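Local coordinates for protein epoxyqueuosine reductase (Streptococcus thermophilus, PDB 5D6S) that belongs to the epoxyqueuosine reductase (QueG) family, iron-sulfur proteins, and carries a cobalamin and two iron/sulfur clusters, at residues 33-46 against 135-147. Sequence-based numbering, arbitrary orientation.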
ATOM      1  N   GLU A  33      24.540 -18.626  12.296  1.00 89.55           N
ATOM      2  CA  GLU A  33      24.958 -17.373  12.948  1.00 92.26           C
ATOM      3  C   GLU A  33      24.133 -16.176  12.503  1.00 90.21           C
ATOM      4  O   GLU A  33      23.811 -15.307  13.310  1.00 94.38           O
ATOM      5  CB  GLU A  33      26.451 -17.084  12.706  1.00 96.69           C
ATOM      6  CG  GLU A  33      27.380 -17.617  13.790  1.00102.26           C
ATOM      7  CD  GLU A  33      26.944 -17.196  15.181  1.00109.44           C
ATOM      8  OE1 GLU A  33      26.467 -16.041  15.337  1.00122.57           O
ATOM      9  OE2 GLU A  33      27.072 -18.023  16.115  1.00110.86           O
ATOM     10  N   ILE A  34      23.817 -16.133  11.210  1.00 92.72           N
ATOM     11  CA  ILE A  34      22.949 -15.105  10.632  1.00 82.19           C
ATOM     12  C   ILE A  34      21.586 -15.196  11.291  1.00 80.21           C
ATOM     13  O   ILE A  34      21.141 -14.245  11.927  1.00 89.49           O
ATOM     14  CB  ILE A  34      22.839 -15.258   9.101  1.00 77.62           C
ATOM     15  CG1 ILE A  34      24.097 -14.696   8.444  1.00 81.20           C
ATOM     16  CG2 ILE A  34      21.626 -14.526   8.560  1.00 78.93           C
ATOM     17  CD1 ILE A  34      24.235 -15.025   6.971  1.00 89.98           C
ATOM     18  N   GLN A  35      20.946 -16.358  11.168  1.00 80.15           N
ATOM     19  CA  GLN A  35      19.651 -16.616  11.815  1.00 77.09           C
ATOM     20  C   GLN A  35      19.644 -16.165  13.277  1.00 74.79           C
ATOM     21  O   GLN A  35      18.667 -15.601  13.759  1.00 77.92           O
ATOM     22  CB  GLN A  35      19.287 -18.104  11.723  1.00 80.73           C
ATOM     23  CG  GLN A  35      18.978 -18.596  10.313  1.00 85.50           C
ATOM     24  CD  GLN A  35      18.680 -20.088  10.243  1.00 90.37           C
ATOM     25  OE1 GLN A  35      18.731 -20.789  11.249  1.00 92.56           O
ATOM     26  NE2 GLN A  35      18.371 -20.578   9.044  1.00 88.31           N
ATOM     27  N   LYS A  36      20.752 -16.413  13.961  1.00 79.87           N
ATOM     28  CA  LYS A  36      20.928 -16.026  15.360  1.00 88.70           C
ATOM     29  C   LYS A  36      20.819 -14.496  15.533  1.00 88.33           C
ATOM     30  O   LYS A  36      20.075 -14.017  16.404  1.00 87.68           O
ATOM     31  CB  LYS A  36      22.255 -16.617  15.914  1.00 94.05           C
ATOM     32  CG  LYS A  36      22.986 -15.824  16.997  1.00101.99           C
ATOM     33  CD  LYS A  36      22.238 -15.802  18.322  1.00108.90           C
ATOM     34  CE  LYS A  36      22.742 -14.693  19.248  1.00115.19           C
ATOM     35  NZ  LYS A  36      21.626 -14.090  20.040  1.00110.43           N
ATOM     36  N   MET A  37      21.533 -13.734  14.700  1.00 87.22           N
ATOM     37  CA  MET A  37      21.496 -12.255  14.787  1.00 89.45           C
ATOM     38  C   MET A  37      20.263 -11.631  14.097  1.00 86.96           C
ATOM     39  O   MET A  37      19.891 -10.492  14.399  1.00 76.38           O
ATOM     40  CB  MET A  37      22.807 -11.593  14.314  1.00 88.10           C
ATOM     41  CG  MET A  37      23.262 -11.903  12.898  1.00 99.44           C
ATOM     42  SD  MET A  37      24.967 -11.358  12.643  1.00112.94           S
ATOM     43  CE  MET A  37      25.398 -12.226  11.136  1.00111.17           C
ATOM     44  N   ALA A  38      19.632 -12.381  13.197  1.00 76.45           N
ATOM     45  CA  ALA A  38      18.395 -11.945  12.591  1.00 79.18           C
ATOM     46  C   ALA A  38      17.382 -11.726  13.701  1.00 79.09           C
ATOM     47  O   ALA A  38      16.948 -10.590  13.935  1.00 86.69           O
ATOM     48  CB  ALA A  38      17.885 -12.962  11.568  1.00 79.44           C
ATOM     49  N   LYS A  39      17.011 -12.795  14.396  1.00 79.40           N
ATOM     50  CA  LYS A  39      15.982 -12.674  15.437  1.00 95.43           C
ATOM     51  C   LYS A  39      16.439 -11.704  16.538  1.00 91.24           C
ATOM     52  O   LYS A  39      15.620 -11.041  17.171  1.00 87.00           O
ATOM     53  CB  LYS A  39      15.552 -14.053  15.997  1.00103.23           C
ATOM     54  CG  LYS A  39      16.508 -14.696  16.988  1.00113.66           C
ATOM     55  CD  LYS A  39      16.117 -14.435  18.442  1.00119.82           C
ATOM     56  CE  LYS A  39      17.325 -14.541  19.369  1.00123.81           C
ATOM     57  NZ  LYS A  39      16.987 -14.168  20.768  1.00122.05           N
ATOM     58  N   GLU A  40      17.749 -11.606  16.727  1.00 87.95           N
ATOM     59  CA  GLU A  40      18.329 -10.631  17.642  1.00 89.79           C
ATOM     60  C   GLU A  40      17.874  -9.204  17.305  1.00 84.21           C
ATOM     61  O   GLU A  40      17.523  -8.449  18.204  1.00 81.46           O
ATOM     62  CB  GLU A  40      19.867 -10.750  17.630  1.00107.03           C
ATOM     63  CG  GLU A  40      20.675  -9.537  18.099  1.00121.44           C
ATOM     64  CD  GLU A  40      20.761  -9.427  19.609  1.00124.87           C
ATOM     65  OE1 GLU A  40      19.711  -9.588  20.273  1.00134.60           O
ATOM     66  OE2 GLU A  40      21.876  -9.161  20.117  1.00115.73           O
ATOM     67  N   ILE A  41      17.898  -8.837  16.021  1.00 83.82           N
ATOM     68  CA  ILE A  41      17.593  -7.456  15.601  1.00 84.58           C
ATOM     69  C   ILE A  41      16.172  -7.278  15.040  1.00 86.88           C
ATOM     70  O   ILE A  41      15.896  -6.342  14.302  1.00 83.33           O
ATOM     71  CB  ILE A  41      18.633  -6.901  14.600  1.00 90.02           C
ATOM     72  CG1 ILE A  41      18.568  -7.636  13.257  1.00 96.86           C
ATOM     73  CG2 ILE A  41      20.023  -6.933  15.224  1.00 90.62           C
ATOM     74  CD1 ILE A  41      19.701  -7.293  12.305  1.00100.98           C
ATOM     75  N   GLY A  42      15.259  -8.153  15.439  1.00 87.83           N
ATOM     76  CA  GLY A  42      13.827  -7.919  15.238  1.00 84.78           C
ATOM     77  C   GLY A  42      13.266  -8.420  13.928  1.00 77.09           C
ATOM     78  O   GLY A  42      12.141  -8.068  13.569  1.00 80.90           O
ATOM     79  N   ILE A  43      14.027  -9.242  13.216  1.00 66.94           N
ATOM     80  CA  ILE A  43      13.530  -9.809  11.974  1.00 66.31           C
ATOM     81  C   ILE A  43      12.695 -11.030  12.290  1.00 69.52           C
ATOM     82  O   ILE A  43      13.186 -11.969  12.900  1.00 88.35           O
ATOM     83  CB  ILE A  43      14.672 -10.190  11.024  1.00 65.43           C
ATOM     84  CG1 ILE A  43      15.447  -8.941  10.630  1.00 62.07           C
ATOM     85  CG2 ILE A  43      14.137 -10.887   9.774  1.00 66.69           C
ATOM     86  CD1 ILE A  43      16.717  -9.238   9.868  1.00 58.57           C
ATOM     87  N   SER A  44      11.444 -11.028  11.848  1.00 70.80           N
ATOM     88  CA  SER A  44      10.486 -12.064  12.214  1.00 72.23           C
ATOM     89  C   SER A  44      10.665 -13.383  11.459  1.00 74.09           C
ATOM     90  O   SER A  44      10.097 -14.417  11.844  1.00 88.51           O
ATOM     91  CB  SER A  44       9.049 -11.555  12.008  1.00 68.51           C
ATOM     92  OG  SER A  44       8.770 -10.486  12.889  1.00 69.01           O
ATOM     93  N   LYS A  45      11.395 -13.343  10.362  1.00 71.23           N
ATOM     94  CA  LYS A  45      11.637 -14.544   9.552  1.00 72.95           C
ATOM     95  C   LYS A  45      12.755 -14.245   8.592  1.00 80.35           C
ATOM     96  O   LYS A  45      12.945 -13.096   8.205  1.00 85.69           O
ATOM     97  CB  LYS A  45      10.406 -14.962   8.754  1.00 67.42           C
ATOM     98  CG  LYS A  45       9.832 -16.305   9.118  1.00 68.20           C
ATOM     99  CD  LYS A  45       8.509 -16.530   8.393  1.00 71.19           C
ATOM    100  CE  LYS A  45       8.059 -17.976   8.454  1.00 68.32           C
ATOM    101  NZ  LYS A  45       8.672 -18.752   7.354  1.00 71.98           N
ATOM    102  N   ILE A  46      13.477 -15.286   8.199  1.00 82.41           N
ATOM    103  CA  ILE A  46      14.603 -15.136   7.289  1.00 71.45           C
ATOM    104  C   ILE A  46      14.730 -16.376   6.446  1.00 71.03           C
ATOM    105  O   ILE A  46      14.323 -17.469   6.838  1.00 79.77           O
ATOM    106  CB  ILE A  46      15.894 -14.819   8.047  1.00 71.74           C
ATOM    107  CG1 ILE A  46      17.025 -14.491   7.083  1.00 69.73           C
ATOM    108  CG2 ILE A  46      16.265 -15.958   8.993  1.00 80.17           C
ATOM    109  CD1 ILE A  46      18.111 -13.659   7.731  1.00 70.19           C
ATOM    110  N   LYS A 135      17.325  -2.440   9.579  1.00 70.76           N
ATOM    111  CA  LYS A 135      17.571  -3.869   9.880  1.00 71.62           C
ATOM    112  C   LYS A 135      18.605  -4.552   8.942  1.00 76.53           C
ATOM    113  O   LYS A 135      19.520  -5.221   9.411  1.00 66.54           O
ATOM    114  CB  LYS A 135      16.250  -4.650   9.874  1.00 69.31           C
ATOM    115  CG  LYS A 135      15.444  -4.466  11.156  1.00 63.50           C
ATOM    116  CD  LYS A 135      14.096  -5.157  11.068  1.00 64.79           C
ATOM    117  CE  LYS A 135      13.415  -5.298  12.417  1.00 65.34           C
ATOM    118  NZ  LYS A 135      13.432  -4.049  13.226  1.00 67.98           N
ATOM    119  N   LEU A 136      18.453  -4.367   7.633  1.00 77.43           N
ATOM    120  CA  LEU A 136      19.452  -4.817   6.649  1.00 72.12           C
ATOM    121  C   LEU A 136      20.852  -4.230   6.808  1.00 75.08           C
ATOM    122  O   LEU A 136      21.829  -4.845   6.407  1.00 82.28           O
ATOM    123  CB  LEU A 136      18.988  -4.470   5.230  1.00 68.37           C
ATOM    124  CG  LEU A 136      17.768  -5.190   4.681  1.00 64.03           C
ATOM    125  CD1 LEU A 136      17.600  -4.813   3.218  1.00 63.31           C
ATOM    126  CD2 LEU A 136      17.893  -6.696   4.820  1.00 70.53           C
ATOM    127  N   LYS A 137      20.946  -3.013   7.322  1.00 84.21           N
ATOM    128  CA  LYS A 137      22.236  -2.361   7.534  1.00 79.22           C
ATOM    129  C   LYS A 137      22.940  -3.066   8.671  1.00 81.31           C
ATOM    130  O   LYS A 137      24.115  -3.405   8.563  1.00 85.14           O
ATOM    131  CB  LYS A 137      22.028  -0.906   7.928  1.00 91.15           C
ATOM    132  CG  LYS A 137      22.723   0.114   7.056  1.00 94.94           C
ATOM    133  CD  LYS A 137      21.919   1.406   7.061  1.00109.23           C
ATOM    134  CE  LYS A 137      22.725   2.554   6.489  1.00120.99           C
ATOM    135  NZ  LYS A 137      21.921   3.777   6.224  1.00126.54           N
ATOM    136  N   ARG A 138      22.198  -3.277   9.759  1.00 81.97           N
ATOM    137  CA  ARG A 138      22.663  -4.009  10.950  1.00 87.08           C
ATOM    138  C   ARG A 138      23.116  -5.453  10.654  1.00 85.41           C
ATOM    139  O   ARG A 138      24.190  -5.886  11.088  1.00 89.61           O
ATOM    140  CB  ARG A 138      21.563  -4.008  12.029  1.00 88.57           C
ATOM    141  CG  ARG A 138      21.749  -2.929  13.087  1.00 88.07           C
ATOM    142  CD  ARG A 138      20.525  -2.054  13.274  1.00 89.28           C
ATOM    143  NE  ARG A 138      19.354  -2.778  13.777  1.00101.10           N
ATOM    144  CZ  ARG A 138      19.184  -3.187  15.031  1.00100.48           C
ATOM    145  NH1 ARG A 138      20.115  -2.976  15.954  1.00112.79           N
ATOM    146  NH2 ARG A 138      18.067  -3.813  15.376  1.00107.48           N
ATOM    147  N   LEU A 139      22.292  -6.175   9.910  1.00 80.60           N
ATOM    148  CA  LEU A 139      22.628  -7.516   9.431  1.00 78.40           C
ATOM    149  C   LEU A 139      23.925  -7.534   8.603  1.00 78.76           C
ATOM    150  O   LEU A 139      24.768  -8.390   8.781  1.00 77.46           O
ATOM    151  CB  LEU A 139      21.476  -8.063   8.582  1.00 72.15           C
ATOM    152  CG  LEU A 139      21.421  -9.570   8.457  1.00 75.15           C
ATOM    153  CD1 LEU A 139      20.816 -10.152   9.725  1.00 85.46           C
ATOM    154  CD2 LEU A 139      20.616  -9.994   7.231  1.00 77.54           C
ATOM    155  N   ALA A 140      24.060  -6.595   7.674  1.00 80.38           N
ATOM    156  CA  ALA A 140      25.287  -6.473   6.893  1.00 78.51           C
ATOM    157  C   ALA A 140      26.490  -6.129   7.782  1.00 83.98           C
ATOM    158  O   ALA A 140      27.554  -6.688   7.584  1.00 94.45           O
ATOM    159  CB  ALA A 140      25.131  -5.440   5.786  1.00 77.34           C
ATOM    160  N   LYS A 141      26.333  -5.222   8.753  1.00 87.20           N
ATOM    161  CA  LYS A 141      27.457  -4.833   9.649  1.00 86.51           C
ATOM    162  C   LYS A 141      27.865  -6.015  10.533  1.00 89.67           C
ATOM    163  O   LYS A 141      29.043  -6.190  10.834  1.00 93.61           O
ATOM    164  CB  LYS A 141      27.130  -3.613  10.529  1.00 73.42           C
ATOM    165  N   GLY A 142      26.883  -6.815  10.941  1.00 91.89           N
ATOM    166  CA  GLY A 142      27.124  -8.017  11.740  1.00 92.44           C
ATOM    167  C   GLY A 142      27.680  -9.194  10.961  1.00 87.55           C
ATOM    168  O   GLY A 142      28.186 -10.144  11.563  1.00101.25           O
ATOM    169  N   ILE A 143      27.577  -9.142   9.633  1.00 80.13           N
ATOM    170  CA  ILE A 143      28.218 -10.125   8.743  1.00 79.27           C
ATOM    171  C   ILE A 143      29.633  -9.663   8.318  1.00 80.28           C
ATOM    172  O   ILE A 143      30.515 -10.495   8.102  1.00 80.79           O
ATOM    173  CB  ILE A 143      27.342 -10.422   7.496  1.00 77.32           C
ATOM    174  CG1 ILE A 143      26.097 -11.200   7.894  1.00 73.42           C
ATOM    175  CG2 ILE A 143      28.093 -11.247   6.448  1.00 80.88           C
ATOM    176  CD1 ILE A 143      25.074 -11.336   6.784  1.00 70.31           C
ATOM    177  N   GLU A 144      29.842  -8.354   8.181  1.00 89.04           N
ATOM    178  CA  GLU A 144      31.171  -7.793   7.863  1.00103.98           C
ATOM    179  C   GLU A 144      32.251  -8.378   8.773  1.00110.64           C
ATOM    180  O   GLU A 144      33.353  -8.711   8.323  1.00123.39           O
ATOM    181  CB  GLU A 144      31.184  -6.262   8.024  1.00108.97           C
ATOM    182  CG  GLU A 144      30.402  -5.470   6.979  1.00107.11           C
ATOM    183  CD  GLU A 144      31.182  -5.219   5.700  1.00106.93           C
ATOM    184  OE1 GLU A 144      31.230  -4.058   5.242  1.00 99.47           O
ATOM    185  OE2 GLU A 144      31.767  -6.172   5.156  1.00100.24           O
ATOM    186  N   LYS A 145      31.911  -8.502  10.053  1.00109.75           N
ATOM    187  CA  LYS A 145      32.814  -9.036  11.073  1.00113.32           C
ATOM    188  C   LYS A 145      33.170 -10.509  10.874  1.00105.15           C
ATOM    189  O   LYS A 145      34.329 -10.892  11.013  1.00112.60           O
ATOM    190  CB  LYS A 145      32.177  -8.901  12.454  1.00113.99           C
ATOM    191  CG  LYS A 145      31.943  -7.474  12.897  1.00111.32           C
ATOM    192  CD  LYS A 145      30.896  -7.455  13.987  1.00117.41           C
ATOM    193  CE  LYS A 145      30.812  -6.087  14.624  1.00125.14           C
ATOM    194  NZ  LYS A 145      29.759  -6.093  15.669  1.00131.32           N
ATOM    195  N   LEU A 146      32.168 -11.326  10.568  1.00 99.46           N
ATOM    196  CA  LEU A 146      32.326 -12.783  10.532  1.00 94.78           C
ATOM    197  C   LEU A 146      32.753 -13.357   9.175  1.00 91.18           C
ATOM    198  O   LEU A 146      32.609 -14.551   8.953  1.00 88.60           O
ATOM    199  CB  LEU A 146      31.019 -13.464  10.963  1.00103.55           C
ATOM    200  CG  LEU A 146      30.307 -12.950  12.222  1.00115.36           C
ATOM    201  CD1 LEU A 146      29.189 -13.910  12.619  1.00116.77           C
ATOM    202  CD2 LEU A 146      31.265 -12.733  13.389  1.00118.14           C
ATOM    203  N   THR A 147      33.263 -12.530   8.264  1.00 93.83           N
ATOM    204  CA  THR A 147      33.839 -13.012   6.989  1.00 91.30           C
ATOM    205  C   THR A 147      34.780 -11.950   6.422  1.00 96.38           C
ATOM    206  O   THR A 147      35.016 -10.914   7.052  1.00 94.20           O
ATOM    207  CB  THR A 147      32.778 -13.265   5.891  1.00 91.72           C
ATOM    208  OG1 THR A 147      32.196 -12.017   5.501  1.00 92.69           O
ATOM    209  CG2 THR A 147      31.687 -14.205   6.341  1.00 93.60           C
TER
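Leu-139 meets Ile-41, Ile-43, Ala-38 and Ile-46 at once, an example of one branched side chain serving several neighbours where no hydrogen bond joins the segments 33-46 and 135-147. With CG anti to the backbone N (chi1 -158°) and chi2 at 79°, CD1 faces CD1 of Ile-41 at 4.0 Å and CD1 of Ile-43 at 4.2 Å, with Ala-38 bordering the same methyl; CD2 is turned to Ile-46. Further along, Met-37 reaches across with its chain extended beyond CG, and its CE lies 3.5 Å from CG1 of Ile-143, the two side chains crossing at about a right angle. Gly-142, having no side chain, leaves room for the Met-37 sulfur beside its backbone. Ile-34 then meets Ile-143 through their CD1 methyls, 3.8 Å apart.

Helix segments 33-40 and 135-144 run roughly antiparallel (143°), their axes 10.2 Å apart at closest approach. Their parent helices, 30-40 and 128-144, lie against the four-stranded antiparallel sheet: Ile-34 touches Phe-48, and Leu-136 touches Ile-97. Helix 30-40 ends in a Schellman motif with Gly-42, at positive phi, as C' residue: Ile-43 N bonds to Ala-38 O and, weakly, Gly-42 N to Lys-39 O. The chain continues through Ile-43 into strand 45-50.

Two long basic side chains, Lys-135 and Arg-138, pack on this helix end. Lys-135 lays its CE 3.3 Å from Gly-42 O; its side chain and that of Ile-43 run past each other in opposite directions, CD meeting CG1. Bends at chi2 and chi3 bring one face of the Arg-138 guanidinium against Ile-41, whose CG2 sits 3.6 Å above the plane, offset toward the rim.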